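Local coordinates for Lmo0812 protein (Listeria monocytogenes serovar 1/2a, PDB 4YF1) that probably hydrolyses the 3'-diphosphate of guanosine-3',5'-bis(diphosphate), as an HD-domain phosphohydrolase, at residues A[118-132]-A[173-185]. Numbering follows the deposited sequence. Where two conformers were deposited one is given.
Sequences VADKLDNLTSVKYAL and FFDEYARLVKWIF
The ammonium group of Lys129 lies over one face of the Trp183 indole, a cation-pi contact with NZ 3.6 Å from the centroid of the five-membered ring and 16° off its normal. A bend at chi4 (64°) of the otherwise extended lysine chain turns NZ onto the ring, while CB of Leu132 approaches the indole edge. At the other end of the contact, Val118 CG2 sits over one face of the Phe174 ring, offset toward its rim and 4.1 Å from its centroid, in a CH-pi contact; the edge of that ring meets CZ of its helix neighbour Phe173, whose own ring carries Phe174 CD1 over one face, near the rim. One face of Tyr177 is taken by Val181 CG2 of its own helix, Tyr177 CE1 comes within 3.4 Å of Lys121 CB, and the tyrosine hydroxyl is hydrogen-bonded to Asn154 of helix 147-160. Along the interface, the segments 118-132 and 173-184 of the two helices cross at 42° and mesh as knobs into holes. Tyr177 is a knob among Val118, Lys121, Leu122 and Leu125; Leu122 fits among Phe173, Glu176, Tyr177 and Leu180, with its CD1 3.6 Å from Leu180 CD1. No hydrogen bond joins the segments, so apolar fit and one cation-pi pair hold them together, while Asp120, its CB pointing away, has its carboxylate hydrogen-bonded to His35 and His87, consistent with an HD-type metal site, here without metal.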
ATOM      1  N   VAL A 118       7.532  14.264  -4.884  1.00 17.47           N
ATOM      2  CA  VAL A 118       6.735  14.968  -5.903  1.00 17.71           C
ATOM      3  C   VAL A 118       5.327  14.349  -6.072  1.00 18.42           C
ATOM      4  O   VAL A 118       4.344  15.089  -6.150  1.00 17.72           O
ATOM      5  CB  VAL A 118       7.469  15.102  -7.227  1.00 17.59           C
ATOM      6  CG1 VAL A 118       6.646  15.810  -8.255  1.00 17.80           C
ATOM      7  CG2 VAL A 118       8.821  15.786  -7.065  1.00 17.72           C
ATOM      8  N   ALA A 119       5.222  13.019  -6.058  1.00 18.26           N
ATOM      9  CA  ALA A 119       3.926  12.359  -6.176  1.00 19.31           C
ATOM     10  C   ALA A 119       2.987  12.756  -5.035  1.00 20.19           C
ATOM     11  O   ALA A 119       1.799  13.005  -5.245  1.00 19.86           O
ATOM     12  CB  ALA A 119       4.088  10.856  -6.230  1.00 19.88           C
ATOM     13  N   ASP A 120       3.534  12.801  -3.831  1.00 20.96           N
ATOM     14  CA  ASP A 120       2.774  13.214  -2.658  1.00 22.77           C
ATOM     15  C   ASP A 120       2.263  14.659  -2.851  1.00 22.41           C
ATOM     16  O   ASP A 120       1.091  14.942  -2.615  1.00 22.54           O
ATOM     17  CB  ASP A 120       3.671  13.151  -1.427  1.00 24.44           C
ATOM     18  CG  ASP A 120       2.984  13.709  -0.161  1.00 27.87           C
ATOM     19  OD1 ASP A 120       1.912  13.201   0.209  1.00 32.54           O
ATOM     20  OD2 ASP A 120       3.545  14.617   0.467  1.00 28.78           O
ATOM     21  N   LYS A 121       3.136  15.551  -3.297  1.00 22.49           N
ATOM     22  CA  LYS A 121       2.727  16.982  -3.516  1.00 24.74           C
ATOM     23  C   LYS A 121       1.767  17.161  -4.652  1.00 23.59           C
ATOM     24  O   LYS A 121       0.927  18.042  -4.629  1.00 22.65           O
ATOM     25  CB  LYS A 121       3.931  17.880  -3.766  1.00 26.75           C
ATOM     26  CG  LYS A 121       4.508  18.428  -2.502  1.00 31.09           C
ATOM     27  CD  LYS A 121       5.027  17.353  -1.614  1.00 34.38           C
ATOM     28  CE  LYS A 121       4.755  17.710  -0.178  1.00 38.60           C
ATOM     29  NZ  LYS A 121       5.575  16.794   0.670  1.00 40.66           N
ATOM     30  N   LEU A 122       1.951  16.360  -5.688  1.00 21.75           N
ATOM     31  CA  LEU A 122       1.062  16.411  -6.844  1.00 22.17           C
ATOM     32  C   LEU A 122      -0.370  16.070  -6.480  1.00 22.54           C
ATOM     33  O   LEU A 122      -1.284  16.809  -6.845  1.00 22.89           O
ATOM     34  CB  LEU A 122       1.577  15.478  -7.974  1.00 21.74           C
ATOM     35  CG  LEU A 122       0.714  15.351  -9.234  1.00 22.66           C
ATOM     36  CD1 LEU A 122       0.346  16.670  -9.877  1.00 22.87           C
ATOM     37  CD2 LEU A 122       1.376  14.437 -10.280  1.00 22.95           C
ATOM     38  N   ASP A 123      -0.590  14.976  -5.756  1.00 22.16           N
ATOM     39  CA  ASP A 123      -1.954  14.644  -5.386  1.00 23.73           C
ATOM     40  C   ASP A 123      -2.548  15.754  -4.484  1.00 24.63           C
ATOM     41  O   ASP A 123      -3.726  16.075  -4.625  1.00 24.89           O
ATOM     42  CB  ASP A 123      -2.063  13.308  -4.682  1.00 24.59           C
ATOM     43  CG  ASP A 123      -3.508  12.926  -4.400  1.00 26.43           C
ATOM     44  OD1 ASP A 123      -4.302  12.731  -5.362  1.00 27.49           O
ATOM     45  OD2 ASP A 123      -3.853  12.804  -3.219  1.00 26.92           O
ATOM     46  N   ASN A 124      -1.741  16.289  -3.561  0.70 24.54           N
ATOM     47  CA  ASN A 124      -2.192  17.399  -2.671  0.70 25.68           C
ATOM     48  C   ASN A 124      -2.631  18.623  -3.482  0.70 25.23           C
ATOM     49  O   ASN A 124      -3.721  19.135  -3.265  0.70 26.44           O
ATOM     50  CB  ASN A 124      -1.080  17.823  -1.694  0.70 26.19           C
ATOM     51  CG  ASN A 124      -0.802  16.797  -0.604  0.70 27.85           C
ATOM     52  OD1 ASN A 124      -1.555  15.832  -0.411  0.70 29.95           O
ATOM     53  ND2 ASN A 124       0.294  17.014   0.139  0.70 28.48           N
ATOM     54  N   LEU A 125      -1.779  19.110  -4.387  1.00 24.60           N
ATOM     55  CA  LEU A 125      -2.136  20.278  -5.225  1.00 26.21           C
ATOM     56  C   LEU A 125      -3.300  20.017  -6.178  1.00 26.87           C
ATOM     57  O   LEU A 125      -4.080  20.943  -6.490  1.00 26.34           O
ATOM     58  CB  LEU A 125      -0.971  20.874  -5.996  1.00 26.86           C
ATOM     59  CG  LEU A 125       0.109  21.597  -5.235  1.00 27.67           C
ATOM     60  CD1 LEU A 125       0.875  22.419  -6.248  1.00 27.86           C
ATOM     61  CD2 LEU A 125      -0.468  22.501  -4.145  1.00 29.38           C
ATOM     62  N   THR A 126      -3.435  18.777  -6.641  1.00 26.02           N
ATOM     63  CA  THR A 126      -4.586  18.423  -7.460  1.00 26.44           C
ATOM     64  C   THR A 126      -5.869  18.737  -6.660  1.00 28.44           C
ATOM     65  O   THR A 126      -6.807  19.331  -7.205  1.00 28.50           O
ATOM     66  CB  THR A 126      -4.532  16.962  -7.876  1.00 26.71           C
ATOM     67  OG1 THR A 126      -3.386  16.787  -8.725  1.00 24.97           O
ATOM     68  CG2 THR A 126      -5.792  16.555  -8.622  1.00 28.24           C
ATOM     69  N   SER A 127      -5.890  18.380  -5.377  1.00 29.04           N
ATOM     70  CA  SER A 127      -7.067  18.665  -4.538  1.00 31.73           C
ATOM     71  C   SER A 127      -7.231  20.161  -4.284  1.00 31.78           C
ATOM     72  O   SER A 127      -8.364  20.649  -4.179  1.00 33.11           O
ATOM     73  CB  SER A 127      -6.996  17.901  -3.215  1.00 33.12           C
ATOM     74  OG  SER A 127      -6.946  16.502  -3.491  1.00 35.87           O
ATOM     75  N   VAL A 128      -6.113  20.881  -4.177  1.00 30.79           N
ATOM     76  CA  VAL A 128      -6.150  22.323  -3.993  1.00 31.63           C
ATOM     77  C   VAL A 128      -6.759  22.985  -5.237  1.00 33.02           C
ATOM     78  O   VAL A 128      -7.680  23.787  -5.106  1.00 32.04           O
ATOM     79  CB  VAL A 128      -4.756  22.930  -3.699  1.00 30.71           C
ATOM     80  CG1 VAL A 128      -4.830  24.451  -3.697  1.00 31.69           C
ATOM     81  CG2 VAL A 128      -4.207  22.416  -2.368  1.00 30.02           C
ATOM     82  N   LYS A 129      -6.263  22.646  -6.431  1.00 33.54           N
ATOM     83  CA  LYS A 129      -6.796  23.234  -7.686  1.00 37.62           C
ATOM     84  C   LYS A 129      -8.316  23.032  -7.801  1.00 39.88           C
ATOM     85  O   LYS A 129      -9.061  23.949  -8.201  1.00 38.55           O
ATOM     86  CB  LYS A 129      -6.100  22.646  -8.919  1.00 40.48           C
ATOM     87  CG  LYS A 129      -6.675  23.127 -10.256  1.00 44.57           C
ATOM     88  CD  LYS A 129      -6.070  22.358 -11.418  1.00 46.68           C
ATOM     89  CE  LYS A 129      -6.754  22.676 -12.743  1.00 49.96           C
ATOM     90  NZ  LYS A 129      -6.566  24.096 -13.134  1.00 51.20           N
ATOM     91  N   TYR A 130      -8.748  21.822  -7.450  1.00 41.73           N
ATOM     92  CA  TYR A 130     -10.152  21.443  -7.457  1.00 45.62           C
ATOM     93  C   TYR A 130     -10.952  22.357  -6.516  1.00 46.84           C
ATOM     94  O   TYR A 130     -12.027  22.867  -6.888  1.00 47.12           O
ATOM     95  CB  TYR A 130     -10.278  19.972  -7.035  1.00 48.61           C
ATOM     96  CG  TYR A 130     -11.670  19.403  -7.119  1.00 54.10           C
ATOM     97  CD1 TYR A 130     -12.571  19.552  -6.058  1.00 55.96           C
ATOM     98  CD2 TYR A 130     -12.085  18.682  -8.246  1.00 57.28           C
ATOM     99  CE1 TYR A 130     -13.848  19.027  -6.126  1.00 59.53           C
ATOM    100  CE2 TYR A 130     -13.365  18.151  -8.322  1.00 60.92           C
ATOM    101  CZ  TYR A 130     -14.241  18.331  -7.256  1.00 62.53           C
ATOM    102  OH  TYR A 130     -15.509  17.808  -7.311  1.00 68.58           O
ATOM    103  N   ALA A 131     -10.420  22.588  -5.315  1.00 45.22           N
ATOM    104  CA  ALA A 131     -11.092  23.460  -4.336  1.00 45.92           C
ATOM    105  C   ALA A 131     -11.169  24.908  -4.821  1.00 46.87           C
ATOM    106  O   ALA A 131     -12.223  25.546  -4.718  1.00 48.46           O
ATOM    107  CB  ALA A 131     -10.401  23.390  -2.990  1.00 45.40           C
ATOM    108  N   LEU A 132     -10.070  25.407  -5.384  1.00 46.58           N
ATOM    109  CA  LEU A 132     -10.015  26.785  -5.891  1.00 48.56           C
ATOM    110  C   LEU A 132     -10.891  27.018  -7.120  1.00 52.19           C
ATOM    111  O   LEU A 132     -11.386  28.136  -7.326  1.00 52.25           O
ATOM    112  CB  LEU A 132      -8.579  27.191  -6.216  1.00 46.14           C
ATOM    113  CG  LEU A 132      -7.617  27.266  -5.031  1.00 45.17           C
ATOM    114  CD1 LEU A 132      -6.206  27.515  -5.532  1.00 43.91           C
ATOM    115  CD2 LEU A 132      -8.027  28.338  -4.026  1.00 46.24           C
ATOM    116  N   PHE A 173       5.069  12.891 -14.712  1.00 24.29           N
ATOM    117  CA  PHE A 173       4.269  13.536 -13.670  1.00 22.91           C
ATOM    118  C   PHE A 173       4.949  14.742 -13.025  1.00 22.75           C
ATOM    119  O   PHE A 173       4.246  15.579 -12.446  1.00 21.97           O
ATOM    120  CB  PHE A 173       3.694  12.557 -12.621  1.00 22.41           C
ATOM    121  CG  PHE A 173       4.683  12.049 -11.594  1.00 20.95           C
ATOM    122  CD1 PHE A 173       4.929  12.758 -10.415  1.00 19.71           C
ATOM    123  CD2 PHE A 173       5.309  10.800 -11.764  1.00 21.08           C
ATOM    124  CE1 PHE A 173       5.780  12.274  -9.429  1.00 19.47           C
ATOM    125  CE2 PHE A 173       6.163  10.316 -10.788  1.00 21.04           C
ATOM    126  CZ  PHE A 173       6.423  11.038  -9.626  1.00 20.36           C
ATOM    127  N   PHE A 174       6.280  14.869 -13.153  1.00 22.00           N
ATOM    128  CA  PHE A 174       6.998  16.057 -12.595  1.00 22.44           C
ATOM    129  C   PHE A 174       6.483  17.329 -13.297  1.00 23.50           C
ATOM    130  O   PHE A 174       6.286  18.356 -12.648  1.00 23.13           O
ATOM    131  CB  PHE A 174       8.518  15.931 -12.772  1.00 21.56           C
ATOM    132  CG  PHE A 174       9.217  15.127 -11.704  1.00 20.89           C
ATOM    133  CD1 PHE A 174       8.617  14.054 -11.084  1.00 20.82           C
ATOM    134  CD2 PHE A 174      10.548  15.414 -11.384  1.00 21.39           C
ATOM    135  CE1 PHE A 174       9.292  13.325 -10.131  1.00 21.04           C
ATOM    136  CE2 PHE A 174      11.219  14.700 -10.406  1.00 20.78           C
ATOM    137  CZ  PHE A 174      10.595  13.658  -9.786  1.00 21.54           C
ATOM    138  N   ASP A 175       6.246  17.220 -14.610  0.60 25.41           N
ATOM    139  CA  ASP A 175       5.716  18.314 -15.435  0.60 26.90           C
ATOM    140  C   ASP A 175       4.288  18.697 -15.001  0.60 26.35           C
ATOM    141  O   ASP A 175       3.936  19.878 -15.012  0.60 26.58           O
ATOM    142  CB  ASP A 175       5.730  17.933 -16.932  0.60 30.28           C
ATOM    143  CG  ASP A 175       7.146  17.675 -17.474  0.60 32.44           C
ATOM    144  OD1 ASP A 175       8.095  18.319 -16.981  0.60 34.44           O
ATOM    145  OD2 ASP A 175       7.307  16.833 -18.395  0.60 34.65           O
ATOM    146  N   GLU A 176       3.486  17.708 -14.602  1.00 25.24           N
ATOM    147  CA  GLU A 176       2.109  17.957 -14.130  1.00 25.92           C
ATOM    148  C   GLU A 176       2.174  18.768 -12.835  1.00 24.67           C
ATOM    149  O   GLU A 176       1.394  19.694 -12.631  1.00 23.38           O
ATOM    150  CB  GLU A 176       1.299  16.703 -13.807  1.00 27.97           C
ATOM    151  CG  GLU A 176       1.002  15.800 -14.963  1.00 32.32           C
ATOM    152  CD  GLU A 176       0.331  14.516 -14.516  1.00 36.19           C
ATOM    153  OE1 GLU A 176      -0.703  14.602 -13.795  1.00 37.30           O
ATOM    154  OE2 GLU A 176       0.837  13.436 -14.919  1.00 37.13           O
ATOM    155  N   TYR A 177       3.081  18.386 -11.953  1.00 22.55           N
ATOM    156  CA  TYR A 177       3.247  19.159 -10.711  1.00 21.05           C
ATOM    157  C   TYR A 177       3.704  20.586 -11.012  1.00 21.57           C
ATOM    158  O   TYR A 177       3.163  21.538 -10.411  1.00 20.79           O
ATOM    159  CB  TYR A 177       4.204  18.492  -9.755  1.00 20.53           C
ATOM    160  CG  TYR A 177       4.460  19.277  -8.499  1.00 18.81           C
ATOM    161  CD1 TYR A 177       3.486  19.388  -7.530  1.00 18.91           C
ATOM    162  CD2 TYR A 177       5.673  19.903  -8.280  1.00 19.23           C
ATOM    163  CE1 TYR A 177       3.723  20.092  -6.364  1.00 18.74           C
ATOM    164  CE2 TYR A 177       5.923  20.617  -7.108  1.00 18.74           C
ATOM    165  CZ  TYR A 177       4.936  20.700  -6.164  1.00 18.63           C
ATOM    166  OH  TYR A 177       5.157  21.382  -5.008  1.00 19.40           O
ATOM    167  N   ALA A 178       4.685  20.747 -11.897  1.00 20.96           N
ATOM    168  CA  ALA A 178       5.157  22.096 -12.273  1.00 23.04           C
ATOM    169  C   ALA A 178       4.005  22.989 -12.784  1.00 24.43           C
ATOM    170  O   ALA A 178       3.902  24.152 -12.359  1.00 24.25           O
ATOM    171  CB  ALA A 178       6.265  22.032 -13.294  1.00 23.93           C
ATOM    172  N   ARG A 179       3.154  22.449 -13.677  1.00 24.71           N
ATOM    173  CA  ARG A 179       2.014  23.191 -14.212  0.70 26.07           C
ATOM    174  C   ARG A 179       1.039  23.601 -13.106  1.00 25.90           C
ATOM    175  O   ARG A 179       0.539  24.721 -13.112  1.00 26.53           O
ATOM    176  CB  ARG A 179       1.276  22.418 -15.320  0.70 27.62           C
ATOM    177  CG  ARG A 179       2.061  22.251 -16.613  0.70 29.04           C
ATOM    178  CD  ARG A 179       1.185  21.726 -17.761  0.70 31.28           C
ATOM    179  NE  ARG A 179       0.427  20.512 -17.425  0.70 31.26           N
ATOM    180  CZ  ARG A 179       0.858  19.255 -17.567  0.70 32.27           C
ATOM    181  NH1 ARG A 179       2.076  18.982 -18.030  0.70 33.38           N
ATOM    182  NH2 ARG A 179       0.065  18.251 -17.220  0.70 32.60           N
ATOM    183  N   LEU A 180       0.763  22.689 -12.168  1.00 24.75           N
ATOM    184  CA  LEU A 180      -0.102  23.020 -11.042  1.00 25.63           C
ATOM    185  C   LEU A 180       0.461  24.143 -10.171  1.00 26.06           C
ATOM    186  O   LEU A 180      -0.302  25.030  -9.726  1.00 27.14           O
ATOM    187  CB  LEU A 180      -0.408  21.814 -10.156  1.00 26.20           C
ATOM    188  CG  LEU A 180      -1.604  20.983 -10.529  1.00 28.94           C
ATOM    189  CD1 LEU A 180      -1.612  19.687  -9.766  1.00 29.66           C
ATOM    190  CD2 LEU A 180      -2.876  21.764 -10.251  1.00 30.37           C
ATOM    191  N   VAL A 181       1.771  24.104  -9.892  1.00 25.24           N
ATOM    192  CA  VAL A 181       2.391  25.165  -9.075  1.00 25.42           C
ATOM    193  C   VAL A 181       2.267  26.519  -9.771  1.00 27.67           C
ATOM    194  O   VAL A 181       1.914  27.532  -9.122  1.00 27.38           O
ATOM    195  CB  VAL A 181       3.848  24.815  -8.713  1.00 25.40           C
ATOM    196  CG1 VAL A 181       4.575  25.981  -8.044  1.00 25.22           C
ATOM    197  CG2 VAL A 181       3.852  23.598  -7.801  1.00 24.27           C
ATOM    198  N   LYS A 182       2.533  26.535 -11.073  0.60 28.26           N
ATOM    199  CA  LYS A 182       2.428  27.754 -11.887  0.60 31.60           C
ATOM    200  C   LYS A 182       0.990  28.290 -11.920  0.60 32.51           C
ATOM    201  O   LYS A 182       0.770  29.513 -11.849  0.60 34.03           O
ATOM    202  CB  LYS A 182       2.930  27.484 -13.307  0.60 33.44           C
ATOM    203  CG  LYS A 182       3.022  28.715 -14.201  0.60 37.26           C
ATOM    204  CD  LYS A 182       3.726  28.388 -15.509  0.60 38.90           C
ATOM    205  CE  LYS A 182       3.879  29.616 -16.392  0.60 42.71           C
ATOM    206  NZ  LYS A 182       4.514  29.275 -17.698  0.60 44.66           N
ATOM    207  N   TRP A 183       0.019  27.380 -11.989  1.00 32.00           N
ATOM    208  CA  TRP A 183      -1.406  27.760 -12.019  1.00 33.90           C
ATOM    209  C   TRP A 183      -1.881  28.322 -10.676  1.00 33.79           C
ATOM    210  O   TRP A 183      -2.524  29.370 -10.625  1.00 34.77           O
ATOM    211  CB  TRP A 183      -2.303  26.565 -12.379  1.00 36.48           C
ATOM    212  CG  TRP A 183      -3.750  26.977 -12.709  1.00 41.77           C
ATOM    213  CD1 TRP A 183      -4.241  27.308 -13.941  1.00 44.60           C
ATOM    214  CD2 TRP A 183      -4.857  27.086 -11.795  1.00 43.55           C
ATOM    215  NE1 TRP A 183      -5.577  27.624 -13.852  1.00 47.29           N
ATOM    216  CE2 TRP A 183      -5.982  27.495 -12.550  1.00 47.45           C
ATOM    217  CE3 TRP A 183      -5.005  26.893 -10.414  1.00 43.82           C
ATOM    218  CZ2 TRP A 183      -7.248  27.721 -11.965  1.00 49.26           C
ATOM    219  CZ3 TRP A 183      -6.273  27.102  -9.829  1.00 47.10           C
ATOM    220  CH2 TRP A 183      -7.373  27.516 -10.608  1.00 47.85           C
ATOM    221  N   ILE A 184      -1.597  27.610  -9.598  1.00 30.45           N
ATOM    222  CA  ILE A 184      -2.022  28.035  -8.283  1.00 31.81           C
ATOM    223  C   ILE A 184      -1.278  29.286  -7.762  1.00 32.97           C
ATOM    224  O   ILE A 184      -1.916  30.175  -7.219  1.00 33.44           O
ATOM    225  CB  ILE A 184      -1.925  26.884  -7.269  1.00 31.17           C
ATOM    226  CG1 ILE A 184      -2.903  25.773  -7.658  1.00 32.17           C
ATOM    227  CG2 ILE A 184      -2.187  27.359  -5.834  1.00 31.32           C
ATOM    228  CD1 ILE A 184      -2.725  24.493  -6.884  1.00 31.75           C
ATOM    229  N   PHE A 185       0.036  29.364  -7.963  1.00 32.44           N
ATOM    230  CA  PHE A 185       0.868  30.442  -7.386  1.00 35.03           C
ATOM    231  C   PHE A 185       1.465  31.460  -8.376  1.00 40.32           C
ATOM    232  O   PHE A 185       2.552  31.993  -8.135  1.00 45.14           O
ATOM    233  CB  PHE A 185       2.015  29.804  -6.554  1.00 31.17           C
ATOM    234  CG  PHE A 185       1.537  28.871  -5.469  1.00 28.91           C
ATOM    235  CD1 PHE A 185       0.989  29.366  -4.295  1.00 28.75           C
ATOM    236  CD2 PHE A 185       1.659  27.496  -5.601  1.00 26.68           C
ATOM    237  CE1 PHE A 185       0.574  28.516  -3.280  1.00 27.59           C
ATOM    238  CE2 PHE A 185       1.235  26.643  -4.597  1.00 25.89           C
ATOM    239  CZ  PHE A 185       0.685  27.154  -3.432  1.00 27.87           C
TER